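PDB 4FSO: probable porin from Pseudomonas aeruginosa, which probably forms a channel that lets small solutes cross the outer membrane. Local coordinates for residues Y381-D384 against R390-D393; M288-G293 against V304-N309; V21-D26 against D133-P138; I343-G348 against T383-S388. All coordinates share one frame; numbering follows the deposited sequence.

Contact 1 (Y381-D384 against R390-D393); sequences YRTD and RDVD
Y381 and V392 form an antiparallel hydrogen-bonded pair at the end of the hairpin in which strands 373-383 and 392-404 of the barrel wall run into their connecting turn. Y381 N bonds to V392 O at 3.0 Å, and V392 N returns the bond to Y381 O at 3.0 Å. Their side chains share one face of the sheet, where V392 CG2 lies in the plane of the Y381 ring, 3.8 Å from Y381 CD2 at its edge. The far end of that ring is held by E353, which bonds to Y381 OH, and by a water linking OH to R390 NE; R390 itself pairs with E386.

R382 bends back at chi2 (-71°), which brings its guanidinium over the ladder to D393. There R382 NH2 meets D393 OD1 at 2.5 Å in a nearly straight salt bridge (165°), in the guanidinium plane. R382 NH1 donates to Y381 O at 2.9 Å from above the carbonyl plane, so that oxygen takes two donors, and makes a weak bond to V392 O.

Nearer the turn, D391 OD1 accepts from T383 N at 3.0 Å, on its syn side but tilted out of the carboxylate plane, while a water joins OD2 to T383 O. D391 OD2 also stands 4.3 Å from R382 NE, with no N-H pointing at it. The guanidinium probably favours the ionised form of D393 and, less strongly, of D391.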
loop_
_atom_site.group_PDB
_atom_site.type_symbol
_atom_site.label_atom_id
_atom_site.label_comp_id
_atom_site.label_asym_id
_atom_site.label_seq_id
_atom_site.Cartn_x
_atom_site.Cartn_y
_atom_site.Cartn_z
ATOM N N TYR A 381 -18.923 6.646 0.361
ATOM C CA TYR A 381 -18.075 7.817 0.517
ATOM C C TYR A 381 -18.836 9.070 0.088
ATOM O O TYR A 381 -19.396 9.130 -1.013
ATOM C CB TYR A 381 -16.782 7.624 -0.274
ATOM C CG TYR A 381 -15.947 8.865 -0.455
ATOM C CD1 TYR A 381 -15.339 9.491 0.634
ATOM C CD2 TYR A 381 -15.733 9.402 -1.723
ATOM C CE1 TYR A 381 -14.552 10.635 0.466
ATOM C CE2 TYR A 381 -14.955 10.554 -1.906
ATOM C CZ TYR A 381 -14.368 11.164 -0.804
ATOM O OH TYR A 381 -13.599 12.289 -0.978
ATOM N N ARG A 382 -18.879 10.051 0.990
ATOM C CA ARG A 382 -19.645 11.278 0.792
ATOM C C ARG A 382 -18.863 12.519 1.191
ATOM O O ARG A 382 -18.088 12.495 2.142
ATOM C CB ARG A 382 -20.924 11.225 1.614
ATOM C CG ARG A 382 -21.785 10.052 1.278
ATOM C CD ARG A 382 -22.416 10.221 -0.095
ATOM N NE ARG A 382 -23.410 9.180 -0.317
ATOM C CZ ARG A 382 -23.125 7.977 -0.800
ATOM N NH1 ARG A 382 -21.874 7.674 -1.135
ATOM N NH2 ARG A 382 -24.089 7.081 -0.954
ATOM N N THR A 383 -19.092 13.606 0.469
ATOM C CA THR A 383 -18.447 14.874 0.760
ATOM C C THR A 383 -19.479 15.993 0.803
ATOM O O THR A 383 -20.632 15.819 0.401
ATOM C CB THR A 383 -17.386 15.240 -0.314
ATOM O OG1 THR A 383 -18.048 15.574 -1.539
ATOM C CG2 THR A 383 -16.408 14.079 -0.562
ATOM N N ASP A 384 -19.070 17.156 1.286
ATOM C CA ASP A 384 -19.936 18.309 1.160
ATOM C C ASP A 384 -19.355 19.274 0.129
ATOM O O ASP A 384 -19.775 20.418 0.072
ATOM C CB ASP A 384 -20.148 18.990 2.502
ATOM C CG ASP A 384 -18.855 19.556 3.101
ATOM O OD1 ASP A 384 -17.755 19.319 2.559
ATOM O OD2 ASP A 384 -18.941 20.242 4.140
ATOM N N ARG A 390 -17.577 13.341 -6.730
ATOM C CA ARG A 390 -16.814 12.389 -5.926
ATOM C C ARG A 390 -17.530 11.518 -4.908
ATOM O O ARG A 390 -16.892 10.638 -4.326
ATOM C CB ARG A 390 -15.568 13.016 -5.314
ATOM C CG ARG A 390 -15.778 14.340 -4.706
ATOM C CD ARG A 390 -14.834 15.331 -5.336
ATOM N NE ARG A 390 -13.498 15.329 -4.751
ATOM C CZ ARG A 390 -12.638 16.338 -4.894
ATOM N NH1 ARG A 390 -12.999 17.413 -5.592
ATOM N NH2 ARG A 390 -11.426 16.284 -4.338
ATOM N N ASP A 391 -18.830 11.717 -4.705
ATOM C CA ASP A 391 -19.595 10.715 -3.957
ATOM C C ASP A 391 -19.617 9.340 -4.670
ATOM O O ASP A 391 -19.779 9.274 -5.884
ATOM C CB ASP A 391 -21.012 11.207 -3.725
ATOM C CG ASP A 391 -21.076 12.337 -2.729
ATOM O OD1 ASP A 391 -20.010 12.817 -2.281
ATOM O OD2 ASP A 391 -22.203 12.754 -2.397
ATOM N N VAL A 392 -19.426 8.250 -3.928
ATOM C CA VAL A 392 -19.546 6.911 -4.521
ATOM C C VAL A 392 -20.053 5.845 -3.586
ATOM O O VAL A 392 -19.729 5.826 -2.399
ATOM C CB VAL A 392 -18.197 6.317 -5.038
ATOM C CG1 VAL A 392 -18.197 6.192 -6.555
ATOM C CG2 VAL A 392 -16.995 7.062 -4.502
ATOM N N ASP A 393 -20.820 4.919 -4.135
ATOM C CA ASP A 393 -20.938 3.614 -3.507
ATOM C C ASP A 393 -20.166 2.642 -4.370
ATOM O O ASP A 393 -20.282 2.658 -5.593
ATOM C CB ASP A 393 -22.388 3.187 -3.390
ATOM C CG ASP A 393 -23.051 3.718 -2.144
ATOM O OD1 ASP A 393 -23.214 4.953 -2.042
ATOM O OD2 ASP A 393 -23.417 2.896 -1.273
HETATM O O HOH W 1 -12.293 13.557 -3.548
HETATM O O HOH W 2 -22.389 14.325 -0.552
#

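Contact 2 (M288-G293 against V304-N309)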
loop_
_atom_site.group_PDB
_atom_site.type_symbol
_atom_site.label_atom_id
_atom_site.label_comp_id
_atom_site.label_asym_id
_atom_site.label_seq_id
_atom_site.Cartn_x
_atom_site.Cartn_y
_atom_site.Cartn_z
ATOM N N MET A 288 -0.541 15.403 0.805
ATOM C CA MET A 288 0.639 14.536 0.837
ATOM C C MET A 288 0.929 13.913 -0.541
ATOM O O MET A 288 0.076 13.269 -1.139
ATOM C CB MET A 288 0.519 13.455 1.909
ATOM C CG MET A 288 1.748 12.583 1.959
ATOM S SD MET A 288 1.540 11.061 2.900
ATOM C CE MET A 288 2.958 10.147 2.324
ATOM N N PRO A 289 2.139 14.131 -1.066
ATOM C CA PRO A 289 2.397 13.568 -2.395
ATOM C C PRO A 289 2.750 12.069 -2.345
ATOM O O PRO A 289 3.294 11.584 -1.368
ATOM C CB PRO A 289 3.598 14.394 -2.883
ATOM C CG PRO A 289 4.339 14.739 -1.625
ATOM C CD PRO A 289 3.263 14.950 -0.567
ATOM N N TYR A 290 2.429 11.341 -3.400
ATOM C CA TYR A 290 2.912 9.982 -3.540
ATOM C C TYR A 290 2.822 9.541 -4.983
ATOM O O TYR A 290 2.276 10.268 -5.818
ATOM C CB TYR A 290 2.164 9.011 -2.639
ATOM C CG TYR A 290 0.651 9.048 -2.716
ATOM C CD1 TYR A 290 -0.069 10.024 -2.037
ATOM C CD2 TYR A 290 -0.065 8.066 -3.413
ATOM C CE1 TYR A 290 -1.445 10.045 -2.059
ATOM C CE2 TYR A 290 -1.464 8.079 -3.450
ATOM C CZ TYR A 290 -2.145 9.077 -2.761
ATOM O OH TYR A 290 -3.520 9.131 -2.753
ATOM N N LEU A 291 3.368 8.359 -5.270
ATOM C CA LEU A 291 3.459 7.856 -6.649
ATOM C C LEU A 291 2.151 7.251 -7.178
ATOM O O LEU A 291 1.435 6.526 -6.467
ATOM C CB LEU A 291 4.569 6.810 -6.764
ATOM C CG LEU A 291 5.935 7.346 -6.373
ATOM C CD1 LEU A 291 7.002 6.296 -6.661
ATOM C CD2 LEU A 291 6.202 8.687 -7.088
ATOM N N ASP A 292 1.840 7.573 -8.429
ATOM C CA ASP A 292 0.800 6.868 -9.148
ATOM C C ASP A 292 1.177 5.377 -9.160
ATOM O O ASP A 292 2.319 5.019 -9.467
ATOM C CB ASP A 292 0.711 7.411 -10.567
ATOM C CG ASP A 292 -0.651 7.223 -11.173
ATOM O OD1 ASP A 292 -1.452 6.466 -10.607
ATOM O OD2 ASP A 292 -0.930 7.839 -12.218
ATOM N N GLY A 293 0.224 4.517 -8.812
ATOM C CA GLY A 293 0.498 3.102 -8.678
ATOM C C GLY A 293 0.882 2.718 -7.263
ATOM O O GLY A 293 1.363 1.617 -7.008
ATOM N N VAL A 304 -11.686 3.928 -0.792
ATOM C CA VAL A 304 -11.966 4.913 -1.826
ATOM C C VAL A 304 -11.243 6.259 -1.666
ATOM O O VAL A 304 -10.986 6.963 -2.636
ATOM C CB VAL A 304 -13.500 5.049 -1.997
ATOM C CG1 VAL A 304 -13.916 6.437 -2.438
ATOM C CG2 VAL A 304 -13.961 4.004 -3.009
ATOM N N ASN A 305 -10.895 6.593 -0.436
ATOM C CA ASN A 305 -10.425 7.937 -0.119
ATOM C C ASN A 305 -9.278 7.847 0.863
ATOM O O ASN A 305 -9.235 6.935 1.688
ATOM C CB ASN A 305 -11.548 8.821 0.445
ATOM C CG ASN A 305 -11.112 10.271 0.637
ATOM O OD1 ASN A 305 -10.879 10.965 -0.334
ATOM N ND2 ASN A 305 -10.997 10.727 1.896
ATOM N N ASP A 306 -8.341 8.786 0.757
ATOM C CA ASP A 306 -7.118 8.714 1.548
ATOM C C ASP A 306 -7.077 9.689 2.736
ATOM O O ASP A 306 -6.201 9.579 3.591
ATOM C CB ASP A 306 -5.859 8.847 0.659
ATOM C CG ASP A 306 -5.717 10.223 0.001
ATOM O OD1 ASP A 306 -6.523 11.139 0.248
ATOM O OD2 ASP A 306 -4.764 10.396 -0.783
ATOM N N PHE A 307 -8.020 10.631 2.770
ATOM C CA PHE A 307 -8.091 11.650 3.821
ATOM C C PHE A 307 -6.803 12.448 3.971
ATOM O O PHE A 307 -6.386 12.804 5.061
ATOM C CB PHE A 307 -8.555 11.027 5.139
ATOM C CG PHE A 307 -9.932 10.476 5.049
ATOM C CD1 PHE A 307 -10.140 9.180 4.598
ATOM C CD2 PHE A 307 -11.033 11.281 5.352
ATOM C CE1 PHE A 307 -11.410 8.684 4.487
ATOM C CE2 PHE A 307 -12.321 10.795 5.252
ATOM C CZ PHE A 307 -12.511 9.489 4.815
ATOM N N ALA A 308 -6.192 12.743 2.838
ATOM C CA ALA A 308 -4.874 13.325 2.819
ATOM C C ALA A 308 -4.914 14.621 2.028
ATOM O O ALA A 308 -3.904 15.049 1.503
ATOM C CB ALA A 308 -3.883 12.340 2.217
ATOM N N ASN A 309 -6.102 15.218 1.935
ATOM C CA ASN A 309 -6.311 16.545 1.353
ATOM C C ASN A 309 -5.712 17.656 2.215
ATOM O O ASN A 309 -5.392 17.416 3.372
ATOM C CB ASN A 309 -7.789 16.775 1.181
ATOM C CG ASN A 309 -8.358 15.961 0.061
ATOM O OD1 ASN A 309 -8.061 16.212 -1.109
ATOM N ND2 ASN A 309 -9.190 14.976 0.403
#
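Y290 reaches across to D306, the residue that heads an Asx turn, and the two side chains clasp distant parts of the long loop running between barrel strands 273-283 and 313-322. Neither segment has regular secondary structure, yet the residues that touch are buried.

The phenol and the carboxylate come from opposite directions. Y290 OH donates to D306 OD2 at 2.7 Å, meeting it on the anti side and 26° out of the carboxylate plane; ring and carboxylate planes stand 64° apart. The other oxygen, D306 OD1, makes the Asx turn by accepting from A308 N at 3.1 Å, from above the carboxylate plane. Each carboxylate oxygen therefore has its own donor, which fixes the rotation of the group. A bound calcium ion lies about 3 Å from the D306 side chain, a distance consistent with coordination.

Other contacts hold the loop in place: Y290 stacks on H178, and Q280 NE2 bonds to the carbonyls of D306 and F307. The backbones themselves meet beside the turn, where M288 N makes a weak hydrogen bond to A308 O at 3.5 Å.

Contact 3 (V21-D26 against D133-P138)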
loop_
_atom_site.group_PDB
_atom_site.type_symbol
_atom_site.label_atom_id
_atom_site.label_comp_id
_atom_site.label_asym_id
_atom_site.label_seq_id
_atom_site.Cartn_x
_atom_site.Cartn_y
_atom_site.Cartn_z
ATOM N N VAL A 21 -12.315 -10.690 -10.400
ATOM C CA VAL A 21 -12.773 -9.468 -9.753
ATOM C C VAL A 21 -13.947 -8.786 -10.448
ATOM O O VAL A 21 -13.892 -8.433 -11.624
ATOM C CB VAL A 21 -11.615 -8.457 -9.531
ATOM C CG1 VAL A 21 -10.814 -8.280 -10.798
ATOM C CG2 VAL A 21 -12.166 -7.127 -9.067
ATOM N N TYR A 22 -15.023 -8.616 -9.702
ATOM C CA TYR A 22 -16.127 -7.813 -10.185
ATOM C C TYR A 22 -16.167 -6.535 -9.360
ATOM O O TYR A 22 -15.951 -6.548 -8.141
ATOM C CB TYR A 22 -17.452 -8.575 -10.126
ATOM C CG TYR A 22 -18.627 -7.685 -10.420
ATOM C CD1 TYR A 22 -18.944 -7.333 -11.731
ATOM C CD2 TYR A 22 -19.409 -7.168 -9.388
ATOM C CE1 TYR A 22 -20.009 -6.503 -12.009
ATOM C CE2 TYR A 22 -20.475 -6.337 -9.655
ATOM C CZ TYR A 22 -20.769 -6.005 -10.967
ATOM O OH TYR A 22 -21.829 -5.174 -11.236
ATOM N N PHE A 23 -16.432 -5.431 -10.042
ATOM C CA PHE A 23 -16.286 -4.109 -9.458
ATOM C C PHE A 23 -17.456 -3.246 -9.912
ATOM O O PHE A 23 -17.695 -3.077 -11.110
ATOM C CB PHE A 23 -14.936 -3.541 -9.889
ATOM C CG PHE A 23 -14.841 -2.048 -9.849
ATOM C CD1 PHE A 23 -15.168 -1.290 -10.966
ATOM C CD2 PHE A 23 -14.362 -1.399 -8.718
ATOM C CE1 PHE A 23 -15.063 0.085 -10.947
ATOM C CE2 PHE A 23 -14.248 -0.020 -8.691
ATOM C CZ PHE A 23 -14.599 0.719 -9.812
ATOM N N ASN A 24 -18.209 -2.737 -8.944
ATOM C CA ASN A 24 -19.378 -1.919 -9.232
ATOM C C ASN A 24 -19.255 -0.578 -8.534
ATOM O O ASN A 24 -18.884 -0.533 -7.370
ATOM C CB ASN A 24 -20.647 -2.633 -8.768
ATOM C CG ASN A 24 -21.828 -1.697 -8.634
ATOM O OD1 ASN A 24 -22.448 -1.330 -9.619
ATOM N ND2 ASN A 24 -22.137 -1.302 -7.407
ATOM N N ARG A 25 -19.546 0.506 -9.248
ATOM C CA ARG A 25 -19.499 1.856 -8.683
ATOM C C ARG A 25 -20.810 2.603 -8.931
ATOM O O ARG A 25 -21.282 2.647 -10.067
ATOM C CB ARG A 25 -18.360 2.663 -9.301
ATOM C CG ARG A 25 -17.063 2.712 -8.510
ATOM C CD ARG A 25 -16.230 3.899 -8.989
ATOM N NE ARG A 25 -14.802 3.614 -9.080
ATOM C CZ ARG A 25 -13.875 4.139 -8.279
ATOM N NH1 ARG A 25 -14.219 4.994 -7.318
ATOM N NH2 ARG A 25 -12.596 3.808 -8.446
ATOM N N ASP A 26 -21.382 3.197 -7.879
ATOM C CA ASP A 26 -22.607 4.001 -8.006
ATOM C C ASP A 26 -22.378 5.476 -7.698
ATOM O O ASP A 26 -21.888 5.812 -6.620
ATOM C CB ASP A 26 -23.714 3.475 -7.088
ATOM C CG ASP A 26 -24.240 2.134 -7.525
ATOM O OD1 ASP A 26 -24.090 1.788 -8.719
ATOM O OD2 ASP A 26 -24.809 1.424 -6.671
ATOM N N ASP A 133 -2.461 -2.806 -4.615
ATOM C CA ASP A 133 -2.969 -4.160 -4.824
ATOM C C ASP A 133 -4.448 -4.155 -5.220
ATOM O O ASP A 133 -5.101 -5.196 -5.216
ATOM C CB ASP A 133 -2.773 -4.975 -3.535
ATOM C CG ASP A 133 -2.436 -4.095 -2.320
ATOM O OD1 ASP A 133 -3.017 -2.991 -2.199
ATOM O OD2 ASP A 133 -1.585 -4.502 -1.491
ATOM N N GLY A 134 -4.960 -2.980 -5.577
ATOM C CA GLY A 134 -6.390 -2.764 -5.682
ATOM C C GLY A 134 -6.989 -2.748 -7.073
ATOM O O GLY A 134 -8.157 -2.404 -7.233
ATOM N N ARG A 135 -6.198 -3.098 -8.081
ATOM C CA ARG A 135 -6.752 -3.367 -9.407
ATOM C C ARG A 135 -6.466 -4.822 -9.789
ATOM O O ARG A 135 -6.177 -5.642 -8.913
ATOM C CB ARG A 135 -6.237 -2.378 -10.464
ATOM C CG ARG A 135 -6.859 -0.972 -10.375
ATOM C CD ARG A 135 -8.386 -0.991 -10.545
ATOM N NE ARG A 135 -9.069 -0.253 -9.479
ATOM C CZ ARG A 135 -9.915 0.757 -9.672
ATOM N NH1 ARG A 135 -10.213 1.164 -10.900
ATOM N NH2 ARG A 135 -10.473 1.358 -8.630
ATOM N N LEU A 136 -6.546 -5.141 -11.081
ATOM C CA LEU A 136 -6.429 -6.534 -11.535
ATOM C C LEU A 136 -4.994 -7.077 -11.468
ATOM O O LEU A 136 -4.737 -8.168 -10.938
ATOM C CB LEU A 136 -6.983 -6.692 -12.958
ATOM C CG LEU A 136 -6.882 -8.114 -13.505
ATOM C CD1 LEU A 136 -7.769 -9.058 -12.712
ATOM C CD2 LEU A 136 -7.219 -8.162 -14.983
ATOM N N LEU A 137 -4.071 -6.307 -12.025
ATOM C CA LEU A 137 -2.670 -6.683 -12.056
ATOM C C LEU A 137 -1.901 -5.532 -11.414
ATOM O O LEU A 137 -2.161 -4.363 -11.716
ATOM C CB LEU A 137 -2.218 -6.925 -13.501
ATOM C CG LEU A 137 -3.132 -7.782 -14.404
ATOM C CD1 LEU A 137 -2.555 -7.925 -15.809
ATOM C CD2 LEU A 137 -3.438 -9.158 -13.800
ATOM N N PRO A 138 -0.974 -5.854 -10.500
ATOM C CA PRO A 138 -0.245 -4.806 -9.772
ATOM C C PRO A 138 0.565 -3.883 -10.689
ATOM O O PRO A 138 0.723 -4.149 -11.881
ATOM C CB PRO A 138 0.689 -5.596 -8.839
ATOM C CG PRO A 138 0.764 -6.976 -9.422
ATOM C CD PRO A 138 -0.552 -7.211 -10.108
#
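R135 comes obliquely to the F23 ring, with the ring and the guanidinium turned 49° apart, while R25 NE lies in the plane of the same ring at its edge. The R135 guanidinium in turn has R25 NH2 at its own edge, near its plane. All this belongs to the beta-barrel of the porin: V21, F23 and R25 are alternate residues of strand 13-26, and their side chains point to the loop that carries R135 and L136 between strands 129-131 and 140-142.

R135 bends at chi2 and chi3, and this brings its tip back to the strand. R135 NH2 stops 4.0 Å from F23 CE2, and R135 CZ stands 5.0 Å from the centroid of the F23 ring, a cation-pi contact that is long and at most weakly attractive. The group is steadied within its own segment by a bond from R135 NE to G134 O at 3.2 Å, made from above the carbonyl plane.

R135 NH2 also lies 3.2 Å from R25 NH2, the two guanidinium planes 56° apart, and R396 brings a third guanidinium close by. E394 gives R25 NH1 a weak, long-range counter-charge. Such a cluster is consistent with the rows of basic side chains that line the channels of OprD-family porins and would favour anionic groups. At the other end of the strand segment the contact turns apolar, with V21 CG1 touching L136 CD1 at 3.7 Å.

Contact 4 (I343-G348 against T383-S388)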
loop_
_atom_site.group_PDB
_atom_site.type_symbol
_atom_site.label_atom_id
_atom_site.label_comp_id
_atom_site.label_asym_id
_atom_site.label_seq_id
_atom_site.Cartn_x
_atom_site.Cartn_y
_atom_site.Cartn_z
ATOM N N ILE A 343 -10.704 20.563 5.638
ATOM C CA ILE A 343 -10.043 20.540 4.352
ATOM C C ILE A 343 -10.029 21.947 3.789
ATOM O O ILE A 343 -11.046 22.635 3.787
ATOM C CB ILE A 343 -10.708 19.572 3.380
ATOM C CG1 ILE A 343 -10.741 18.162 3.983
ATOM C CG2 ILE A 343 -9.965 19.572 2.064
ATOM C CD1 ILE A 343 -11.604 17.198 3.202
ATOM N N ARG A 344 -8.860 22.400 3.358
ATOM C CA ARG A 344 -8.785 23.718 2.766
ATOM C C ARG A 344 -9.007 23.587 1.279
ATOM O O ARG A 344 -8.102 23.209 0.530
ATOM C CB ARG A 344 -7.453 24.406 3.048
ATOM C CG ARG A 344 -7.512 25.917 2.790
ATOM C CD ARG A 344 -6.128 26.545 2.722
ATOM N NE ARG A 344 -5.282 25.880 1.732
ATOM C CZ ARG A 344 -4.105 25.324 2.008
ATOM N NH1 ARG A 344 -3.619 25.372 3.243
ATOM N NH2 ARG A 344 -3.407 24.728 1.048
ATOM N N LEU A 345 -10.235 23.884 0.877
ATOM C CA LEU A 345 -10.649 23.844 -0.509
ATOM C C LEU A 345 -10.089 25.026 -1.255
ATOM O O LEU A 345 -9.995 26.115 -0.696
ATOM C CB LEU A 345 -12.170 23.906 -0.578
ATOM C CG LEU A 345 -12.823 22.726 0.134
ATOM C CD1 LEU A 345 -14.300 22.809 -0.004
ATOM C CD2 LEU A 345 -12.254 21.425 -0.445
ATOM N N ALA A 346 -9.740 24.819 -2.524
ATOM C CA ALA A 346 -9.334 25.914 -3.406
ATOM C C ALA A 346 -10.342 27.070 -3.353
ATOM O O ALA A 346 -9.992 28.218 -3.603
ATOM C CB ALA A 346 -9.170 25.409 -4.829
ATOM N N ASN A 347 -11.594 26.724 -3.058
ATOM C CA ASN A 347 -12.670 27.656 -2.717
ATOM C C ASN A 347 -12.242 28.753 -1.775
ATOM O O ASN A 347 -12.502 29.925 -2.013
ATOM C CB ASN A 347 -13.789 26.897 -1.982
ATOM C CG ASN A 347 -15.004 26.646 -2.848
ATOM O OD1 ASN A 347 -15.107 27.160 -3.961
ATOM N ND2 ASN A 347 -15.941 25.858 -2.334
ATOM N N GLY A 348 -11.613 28.343 -0.682
ATOM C CA GLY A 348 -11.448 29.192 0.481
ATOM C C GLY A 348 -12.296 28.661 1.630
ATOM O O GLY A 348 -12.089 29.014 2.794
ATOM N N THR A 383 -19.092 13.606 0.469
ATOM C CA THR A 383 -18.447 14.874 0.760
ATOM C C THR A 383 -19.479 15.993 0.803
ATOM O O THR A 383 -20.632 15.819 0.401
ATOM C CB THR A 383 -17.386 15.240 -0.314
ATOM O OG1 THR A 383 -18.048 15.574 -1.539
ATOM C CG2 THR A 383 -16.408 14.079 -0.562
ATOM N N ASP A 384 -19.070 17.156 1.286
ATOM C CA ASP A 384 -19.936 18.309 1.160
ATOM C C ASP A 384 -19.355 19.274 0.129
ATOM O O ASP A 384 -19.775 20.418 0.072
ATOM C CB ASP A 384 -20.148 18.990 2.502
ATOM C CG ASP A 384 -18.855 19.556 3.101
ATOM O OD1 ASP A 384 -17.755 19.319 2.559
ATOM O OD2 ASP A 384 -18.941 20.242 4.140
ATOM N N PHE A 385 -18.394 18.796 -0.672
ATOM C CA PHE A 385 -17.767 19.572 -1.764
ATOM C C PHE A 385 -17.671 18.719 -3.035
ATOM O O PHE A 385 -17.209 17.583 -2.968
ATOM C CB PHE A 385 -16.353 20.074 -1.374
ATOM C CG PHE A 385 -15.442 18.984 -0.869
ATOM C CD1 PHE A 385 -14.532 18.380 -1.717
ATOM C CD2 PHE A 385 -15.531 18.528 0.442
ATOM C CE1 PHE A 385 -13.724 17.346 -1.274
ATOM C CE2 PHE A 385 -14.720 17.504 0.894
ATOM C CZ PHE A 385 -13.815 16.911 0.029
ATOM N N GLU A 386 -18.107 19.258 -4.179
ATOM C CA GLU A 386 -18.093 18.525 -5.450
ATOM C C GLU A 386 -18.808 17.181 -5.340
ATOM O O GLU A 386 -18.273 16.147 -5.733
ATOM C CB GLU A 386 -16.656 18.270 -5.907
ATOM C CG GLU A 386 -16.162 19.130 -7.043
ATOM C CD GLU A 386 -15.078 20.073 -6.597
ATOM O OE1 GLU A 386 -13.936 19.941 -7.084
ATOM O OE2 GLU A 386 -15.375 20.944 -5.750
ATOM N N ARG A 387 -20.010 17.203 -4.786
ATOM C CA ARG A 387 -20.708 15.978 -4.406
ATOM C C ARG A 387 -20.886 14.996 -5.566
ATOM O O ARG A 387 -20.491 13.825 -5.455
ATOM C CB ARG A 387 -22.058 16.310 -3.769
ATOM C CG ARG A 387 -21.974 16.929 -2.376
ATOM C CD ARG A 387 -23.314 17.519 -1.986
ATOM N NE ARG A 387 -23.344 18.055 -0.621
ATOM C CZ ARG A 387 -22.983 19.293 -0.278
ATOM N NH1 ARG A 387 -22.535 20.148 -1.196
ATOM N NH2 ARG A 387 -23.057 19.671 0.993
ATOM N N SER A 388 -21.466 15.487 -6.665
ATOM C CA SER A 388 -21.722 14.676 -7.859
ATOM C C SER A 388 -20.440 14.010 -8.348
ATOM O O SER A 388 -20.402 12.800 -8.614
ATOM C CB SER A 388 -22.339 15.516 -8.987
ATOM O OG SER A 388 -23.592 16.073 -8.601
#
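F385 sits in the connection that follows strand 373-383 and packs on I343, at the end of strand 331-344, and on L345, in the turn just after it, so two loops at the same end of the barrel wall are joined above the strand between them, 350-363. The contact is wholly apolar, and the aromatic ring carries it.

L345 comes to the ring with both branches. Its CD2 methyl lies over one face, 4.2 Å from the centroid of the F385 ring and 20° off the normal, which makes a CH-pi contact, while L345 CD1 touches F385 CB at 3.7 Å. I343 arrives at about a right angle to the F385 side chain and sets I343 CD1 3.9 Å from F385 CZ at the far end of the ring, an oblique approach. F385 has CG between its own backbone N and carbonyl carbon (chi1 52°), a torsion that folds the ring back against the preceding residues: T383 CB packs on the face opposite L345, and D384 OD1 lies in plane at the edge. The ring is thus held between L345 and T383, with E353 and R390 also touching it.

Polar bonds brace the two loops separately. T383 OG1 donates to F385 O at 2.6 Å, fixing the carbonyl just ahead of E386, the N-cap residue of the short helix 387-390. D384 OD1 accepts from K352 N on the intervening strand. On the other side, G348 N bonds to L345 O at 2.8 Å and closes the tight turn between strands 331-344 and 350-363. This is apolar packing between neighbouring strand connections at the rim of an antiparallel beta-barrel of the porin type.

Overall arrangement
Contacts 1 and 4 share T383 and D384, and their centres lie about 11 Å apart; contact 1 closes the strand end of the 383-391 connection and contact 4 packs its loop, with R390 CZ touching F385 CE1 at 3.9 Å. Contact 2 leans on both: Y381 OH probably hydrogen-bonds to N305 OD1 (3.1 Å), and N309 CB packs on I343 CG2. Contact 3 joins contact 1 through the neighbouring strands 392-404 and 13-26, with a probable bond from D26 N to D393 O, but stays about 4 Å from contact 2 at the nearest atoms. Bound calcium lies closest to contact 2, about 3 Å from the side chain of D306, and about 7 Å from that of R390.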